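Local coordinates for protein aminoglycoside N(6')acetyltransferase (Legionella pneumophila subsp. pneumophila, PDB 3F5B) that probably transfers an acyl group other than an aminoacyl group, most likely acetyl, to an aminoglycoside amine, as a GNAT-fold acetyltransferase, at residues R140-Y145 and P164-K169; A77-S82 and V113-E118. All coordinates share one frame; numbering follows the deposited sequence.

Contact 1 of 2, residues R140-Y145 and P164-K169; sequences RAVHVY and PHYKMK. With CHX (cyclohexane), chain D; EDO (1,2-ethanediol), chain I.
Val-142 and Tyr-145, one turn apart on the inner side of helix 139-148, meet Tyr-166 and Met-168, alternate residues of strand 164-171. Val-142 CG2 comes up to the edge of the Tyr-166 ring, in its plane, 3.8 Å from CD2, and CG1 adds a looser touch at CE2. With CG2 anti to the carbonyl carbon and CG1 anti to the backbone N (chi1 164°), both methyls of Val-142 reach that rim. The selenomethionine Met-168 bends at its last torsion (chi3 69°), setting its methyl CE 4.0 Å from Tyr-145 CB, while SE lies near the edge of the Tyr-145 ring. No hydrogen bond joins the segments, whose axes run nearly parallel, 17° apart and 10.8 Å at closest approach. This is a helix laid on the central sheet of a GNAT fold, in which strand 164-171 pairs with strands 129-132 and 151-158. At the far end of the Tyr-145 ring, OH lies 3.2 Å from C4 of the bound cyclohexane, whose pocket Ile-132 and Pro-134 also line; both touch Met-168 as well. A 1,2-ethanediol, probably from the crystallisation liquor, bridges Arg-140 and Tyr-145 of the helix: its O2 makes a weak hydrogen bond to Tyr-145 OH, and its O1 accepts one from Arg-140 NH2 (3.1 Å), lying in the guanidinium plane. Arg-140 NH1 is held by the carbonyl of Ile-107.

Contact 2 of 2, residues A77-S82 and V113-E118; sequences AYLITS and VQMIHE
Residues 77-82 of strand 74-84 and residues 113-118 of helix 109-123 face each other with their backbones well separated, the nearest CA atoms, of Ala-77 and Met-115, being 9.2 Å apart. One long side chain spans the distance: the selenomethionine Met-115 meets two strand residues that point the same way, Ala-77 and Leu-79. Its SE sits 3.6 Å from Ala-77 CB, and its terminal methyl CE lies 3.8 Å from Leu-79 CD2. CG leaves anti to the backbone N (chi1 -168°), and bends at chi2 and chi3 then carry CE onward from Ala-77 to Leu-79; the Met-115 and Leu-79 side chains lie alongside each other, running in opposite senses. The contact is wholly apolar. Helix 109-123 packs here on one face of the mixed GNAT sheet, following strand 94-101, the position of the helix whose N-terminal end, in GNAT enzymes, receives the acetyl-CoA pyrophosphate. Strand 94-101 neighbours 74-84, and its Ile-101 also touches Met-115. Ala-69 of strand 65-71 flanks Ala-77 and Leu-79 on the other side. Polar groups gather on another side of the helix, where Gln-114 NE2 donates a nearly straight hydrogen bond (178°) to Glu-118 OE2, 2.9 Å away. The acceptor lies in the Gln-114 amide plane, but the donor stands above the carboxylate plane. Both Glu-118 oxygens also accept backbone N-H groups, OE1 from Phe-15 of strand 15-19 and OE2 from Arg-14.

Both contacts are buried and set a helix against the same mixed sheet without a hydrogen bond between their segments, each through a selenomethionine. In contact 1 the sheet supplies that residue; in contact 2 the helix does. Contact 2 lies nearer the centre of the chain and is wholly apolar and without aromatic rings, whereas contact 1, farther out, brings in aromatic rings and borders the cyclohexane pocket. The two helices also pack on each other: Ile-116 CD1 lies 3.8 Å from Tyr-145 CD1, and Val-113 CG2 touches the carbonyl oxygen of Val-144. Tyr-145 thus meets residues from both contacts, with its hydroxyl directed to the ligands.

Contact 1 of 2, residues R140-Y145 and P164-K169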
loop_
_atom_site.group_PDB
_atom_site.type_symbol
_atom_site.label_atom_id
_atom_site.label_comp_id
_atom_site.label_asym_id
_atom_site.label_seq_id
_atom_site.Cartn_x
_atom_site.Cartn_y
_atom_site.Cartn_z
ATOM N N ARG A 140 11.979 -1.865 9.159
ATOM C CA ARG A 140 10.881 -2.821 9.355
ATOM C C ARG A 140 10.002 -3.003 8.117
ATOM O O ARG A 140 9.600 -4.131 7.788
ATOM C CB ARG A 140 10.001 -2.397 10.519
ATOM C CG ARG A 140 9.148 -3.528 11.071
ATOM C CD ARG A 140 8.340 -3.029 12.258
ATOM N NE ARG A 140 7.642 -4.107 12.972
ATOM C CZ ARG A 140 6.436 -4.556 12.631
ATOM N NH1 ARG A 140 5.860 -5.535 13.338
ATOM N NH2 ARG A 140 5.808 -4.009 11.577
ATOM N N ALA A 141 9.656 -1.888 7.471
ATOM C CA ALA A 141 8.873 -1.937 6.228
ATOM C C ALA A 141 9.608 -2.728 5.138
ATOM O O ALA A 141 9.030 -3.620 4.508
ATOM C CB ALA A 141 8.557 -0.513 5.752
ATOM N N VAL A 142 10.905 -2.433 4.957
ATOM C CA VAL A 142 11.711 -3.111 3.945
ATOM C C VAL A 142 11.655 -4.618 4.211
ATOM O O VAL A 142 11.506 -5.435 3.287
ATOM C CB VAL A 142 13.204 -2.610 3.992
ATOM C CG1 VAL A 142 14.156 -3.534 3.239
ATOM C CG2 VAL A 142 13.323 -1.157 3.503
ATOM N N HIS A 143 11.811 -4.974 5.485
ATOM C CA HIS A 143 11.802 -6.371 5.912
ATOM C C HIS A 143 10.451 -7.066 5.642
ATOM O O HIS A 143 10.386 -8.165 5.070
ATOM C CB HIS A 143 12.154 -6.469 7.400
ATOM C CG HIS A 143 12.142 -7.872 7.910
ATOM N ND1 HIS A 143 13.228 -8.711 7.791
ATOM C CD2 HIS A 143 11.160 -8.605 8.485
ATOM C CE1 HIS A 143 12.927 -9.889 8.307
ATOM N NE2 HIS A 143 11.680 -9.852 8.731
ATOM N N VAL A 144 9.376 -6.430 6.072
ATOM C CA VAL A 144 8.026 -6.947 5.755
ATOM C C VAL A 144 7.808 -7.078 4.248
ATOM O O VAL A 144 7.314 -8.093 3.776
ATOM C CB VAL A 144 6.944 -6.041 6.376
ATOM C CG1 VAL A 144 5.581 -6.344 5.804
ATOM C CG2 VAL A 144 6.993 -6.128 7.920
ATOM N N TYR A 145 8.173 -6.070 3.467
ATOM C CA TYR A 145 7.892 -6.180 2.024
ATOM C C TYR A 145 8.717 -7.305 1.423
ATOM O O TYR A 145 8.223 -8.056 0.587
ATOM C CB TYR A 145 8.146 -4.859 1.281
ATOM C CG TYR A 145 7.358 -3.708 1.854
ATOM C CD1 TYR A 145 6.179 -3.935 2.565
ATOM C CD2 TYR A 145 7.794 -2.403 1.701
ATOM C CE1 TYR A 145 5.452 -2.900 3.102
ATOM C CE2 TYR A 145 7.058 -1.345 2.232
ATOM C CZ TYR A 145 5.900 -1.610 2.931
ATOM O OH TYR A 145 5.167 -0.596 3.461
ATOM N N PRO A 164 17.429 8.555 0.772
ATOM C CA PRO A 164 17.352 7.329 -0.026
ATOM C C PRO A 164 16.120 6.462 0.236
ATOM O O PRO A 164 15.687 6.304 1.397
ATOM C CB PRO A 164 18.666 6.600 0.322
ATOM C CG PRO A 164 19.603 7.727 0.734
ATOM C CD PRO A 164 18.679 8.615 1.548
ATOM N N HIS A 165 15.564 5.918 -0.852
ATOM C CA HIS A 165 14.417 5.014 -0.835
ATOM C C HIS A 165 14.734 3.842 -1.770
ATOM O O HIS A 165 15.560 3.970 -2.678
ATOM C CB HIS A 165 13.132 5.697 -1.358
ATOM C CG HIS A 165 12.619 6.797 -0.493
ATOM N ND1 HIS A 165 11.371 6.761 0.106
ATOM C CD2 HIS A 165 13.170 7.980 -0.142
ATOM C CE1 HIS A 165 11.185 7.875 0.794
ATOM N NE2 HIS A 165 12.258 8.632 0.649
ATOM N N TYR A 166 14.084 2.709 -1.555
ATOM C CA TYR A 166 14.185 1.583 -2.471
ATOM C C TYR A 166 12.987 1.614 -3.417
ATOM O O TYR A 166 11.913 2.013 -3.023
ATOM C CB TYR A 166 14.102 0.263 -1.707
ATOM C CG TYR A 166 15.367 -0.146 -0.963
ATOM C CD1 TYR A 166 16.605 -0.140 -1.602
ATOM C CD2 TYR A 166 15.304 -0.578 0.368
ATOM C CE1 TYR A 166 17.782 -0.545 -0.929
ATOM C CE2 TYR A 166 16.473 -0.994 1.076
ATOM C CZ TYR A 166 17.692 -0.972 0.409
ATOM O OH TYR A 166 18.816 -1.355 1.059
ATOM N N LYS A 167 13.185 1.161 -4.647
ATOM C CA LYS A 167 12.086 0.806 -5.508
ATOM C C LYS A 167 12.001 -0.715 -5.402
ATOM O O LYS A 167 13.015 -1.402 -5.593
ATOM C CB LYS A 167 12.401 1.235 -6.935
ATOM C CG LYS A 167 11.207 1.814 -7.666
ATOM C CD LYS A 167 11.466 2.013 -9.160
ATOM C CE LYS A 167 10.150 2.213 -9.891
ATOM N NZ LYS A 167 10.169 1.459 -11.199
HETATM N N MSE A 168 10.820 -1.240 -5.061
HETATM C CA MSE A 168 10.653 -2.687 -4.855
HETATM C C MSE A 168 9.512 -3.176 -5.720
HETATM O O MSE A 168 8.562 -2.437 -5.947
HETATM C CB MSE A 168 10.377 -2.999 -3.381
HETATM C CG MSE A 168 11.466 -2.458 -2.449
HETATM SE SE MSE A 168 11.253 -2.858 -0.577
HETATM C CE MSE A 168 11.589 -4.735 -0.663
ATOM N N LYS A 169 9.604 -4.414 -6.191
ATOM C CA LYS A 169 8.676 -4.917 -7.187
ATOM C C LYS A 169 8.216 -6.324 -6.806
ATOM O O LYS A 169 9.024 -7.145 -6.303
ATOM C CB LYS A 169 9.356 -4.903 -8.571
ATOM C CG LYS A 169 8.578 -5.571 -9.703
ATOM C CD LYS A 169 9.426 -5.742 -10.986
ATOM C CE LYS A 169 10.252 -7.017 -10.949
ATOM N NZ LYS A 169 11.250 -7.208 -12.097
HETATM C C1 CHX D . 5.603 4.394 3.943
HETATM C C2 CHX D . 4.222 3.733 3.927
HETATM C C3 CHX D . 3.829 3.282 2.515
HETATM C C4 CHX D . 4.754 2.170 2.007
HETATM C C5 CHX D . 6.192 2.293 2.545
HETATM C C6 CHX D . 6.589 3.721 2.967
HETATM C C1 EDO I . 5.990 -2.249 7.905
HETATM O O1 EDO I . 6.344 -2.053 9.292
HETATM C C2 EDO I . 4.589 -1.709 7.625
HETATM O O2 EDO I . 4.553 -0.907 6.430
#

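Contact 2 of 2, residues A77-S82 and V113-E118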
loop_
_atom_site.group_PDB
_atom_site.type_symbol
_atom_site.label_atom_id
_atom_site.label_comp_id
_atom_site.label_asym_id
_atom_site.label_seq_id
_atom_site.Cartn_x
_atom_site.Cartn_y
_atom_site.Cartn_z
ATOM N N ALA A 77 -6.238 -0.499 8.619
ATOM C CA ALA A 77 -5.174 -0.022 7.734
ATOM C C ALA A 77 -5.710 0.890 6.656
ATOM O O ALA A 77 -6.899 0.840 6.310
ATOM C CB ALA A 77 -4.418 -1.230 7.071
ATOM N N TYR A 78 -4.804 1.674 6.087
ATOM C CA TYR A 78 -5.121 2.636 5.042
ATOM C C TYR A 78 -4.109 2.401 3.913
ATOM O O TYR A 78 -2.904 2.299 4.161
ATOM C CB TYR A 78 -5.011 4.041 5.615
ATOM C CG TYR A 78 -5.003 5.227 4.645
ATOM C CD1 TYR A 78 -6.000 5.388 3.686
ATOM C CD2 TYR A 78 -4.024 6.234 4.758
ATOM C CE1 TYR A 78 -5.995 6.512 2.800
ATOM C CE2 TYR A 78 -4.026 7.371 3.898
ATOM C CZ TYR A 78 -5.009 7.489 2.928
ATOM O OH TYR A 78 -5.012 8.579 2.080
ATOM N N LEU A 79 -4.631 2.265 2.695
ATOM C CA LEU A 79 -3.814 1.939 1.527
ATOM C C LEU A 79 -4.156 2.917 0.414
ATOM O O LEU A 79 -5.305 3.416 0.299
ATOM C CB LEU A 79 -3.995 0.476 1.067
ATOM C CG LEU A 79 -3.995 -0.651 2.124
ATOM C CD1 LEU A 79 -5.398 -0.809 2.782
ATOM C CD2 LEU A 79 -3.561 -2.000 1.534
ATOM N N ILE A 80 -3.147 3.180 -0.407
ATOM C CA ILE A 80 -3.212 4.156 -1.493
ATOM C C ILE A 80 -2.591 3.499 -2.731
ATOM O O ILE A 80 -1.460 3.005 -2.665
ATOM C CB ILE A 80 -2.423 5.442 -1.161
ATOM C CG1 ILE A 80 -2.880 6.047 0.190
ATOM C CG2 ILE A 80 -2.574 6.508 -2.334
ATOM C CD1 ILE A 80 -2.139 7.358 0.595
ATOM N N THR A 81 -3.347 3.436 -3.830
ATOM C CA THR A 81 -2.831 2.839 -5.062
ATOM C C THR A 81 -2.930 3.812 -6.242
ATOM O O THR A 81 -3.854 4.614 -6.320
ATOM C CB THR A 81 -3.556 1.525 -5.423
ATOM O OG1 THR A 81 -4.947 1.782 -5.632
ATOM C CG2 THR A 81 -3.423 0.474 -4.258
ATOM N N SER A 82 -1.986 3.724 -7.169
ATOM C CA SER A 82 -2.147 4.434 -8.422
ATOM C C SER A 82 -1.556 3.618 -9.527
ATOM O O SER A 82 -0.579 2.873 -9.321
ATOM C CB SER A 82 -1.480 5.795 -8.363
ATOM O OG SER A 82 -0.122 5.658 -7.975
ATOM N N VAL A 113 2.079 -9.180 5.993
ATOM C CA VAL A 113 2.315 -9.922 4.775
ATOM C C VAL A 113 0.982 -10.500 4.291
ATOM O O VAL A 113 0.642 -10.433 3.103
ATOM C CB VAL A 113 3.401 -11.028 4.966
ATOM C CG1 VAL A 113 3.462 -11.941 3.737
ATOM C CG2 VAL A 113 4.780 -10.379 5.209
ATOM N N GLN A 114 0.208 -11.050 5.213
ATOM C CA GLN A 114 -1.052 -11.632 4.824
ATOM C C GLN A 114 -1.949 -10.529 4.260
ATOM O O GLN A 114 -2.624 -10.723 3.270
ATOM C CB GLN A 114 -1.732 -12.311 6.010
ATOM C CG GLN A 114 -3.067 -12.990 5.629
ATOM C CD GLN A 114 -3.721 -13.698 6.799
ATOM O OE1 GLN A 114 -3.067 -13.969 7.805
ATOM N NE2 GLN A 114 -5.021 -14.008 6.673
HETATM N N MSE A 115 -1.981 -9.386 4.912
HETATM C CA MSE A 115 -2.843 -8.292 4.417
HETATM C C MSE A 115 -2.418 -7.832 3.025
HETATM O O MSE A 115 -3.278 -7.603 2.140
HETATM C CB MSE A 115 -2.861 -7.108 5.379
HETATM C CG MSE A 115 -3.970 -6.073 5.046
HETATM SE SE MSE A 115 -3.345 -4.268 5.451
HETATM C CE MSE A 115 -1.933 -4.222 4.162
ATOM N N ILE A 116 -1.102 -7.675 2.841
ATOM C CA ILE A 116 -0.575 -7.298 1.536
ATOM C C ILE A 116 -1.036 -8.305 0.478
ATOM O O ILE A 116 -1.594 -7.912 -0.561
ATOM C CB ILE A 116 0.990 -7.189 1.548
ATOM C CG1 ILE A 116 1.446 -5.961 2.360
ATOM C CG2 ILE A 116 1.540 -7.212 0.105
ATOM C CD1 ILE A 116 2.921 -5.957 2.739
ATOM N N HIS A 117 -0.824 -9.595 0.743
ATOM C CA HIS A 117 -1.201 -10.626 -0.224
ATOM C C HIS A 117 -2.697 -10.655 -0.500
ATOM O O HIS A 117 -3.125 -10.733 -1.666
ATOM C CB HIS A 117 -0.730 -12.009 0.185
ATOM C CG HIS A 117 0.759 -12.173 0.135
ATOM N ND1 HIS A 117 1.391 -13.286 0.634
ATOM C CD2 HIS A 117 1.737 -11.351 -0.318
ATOM C CE1 HIS A 117 2.697 -13.155 0.475
ATOM N NE2 HIS A 117 2.933 -11.995 -0.114
ATOM N N GLU A 118 -3.493 -10.565 0.554
ATOM C CA GLU A 118 -4.952 -10.555 0.341
ATOM C C GLU A 118 -5.433 -9.313 -0.410
ATOM O O GLU A 118 -6.366 -9.377 -1.209
ATOM C CB GLU A 118 -5.678 -10.691 1.677
ATOM C CG GLU A 118 -5.520 -12.092 2.314
ATOM C CD GLU A 118 -6.381 -12.238 3.568
ATOM O OE1 GLU A 118 -7.063 -11.253 3.895
ATOM O OE2 GLU A 118 -6.377 -13.314 4.229
#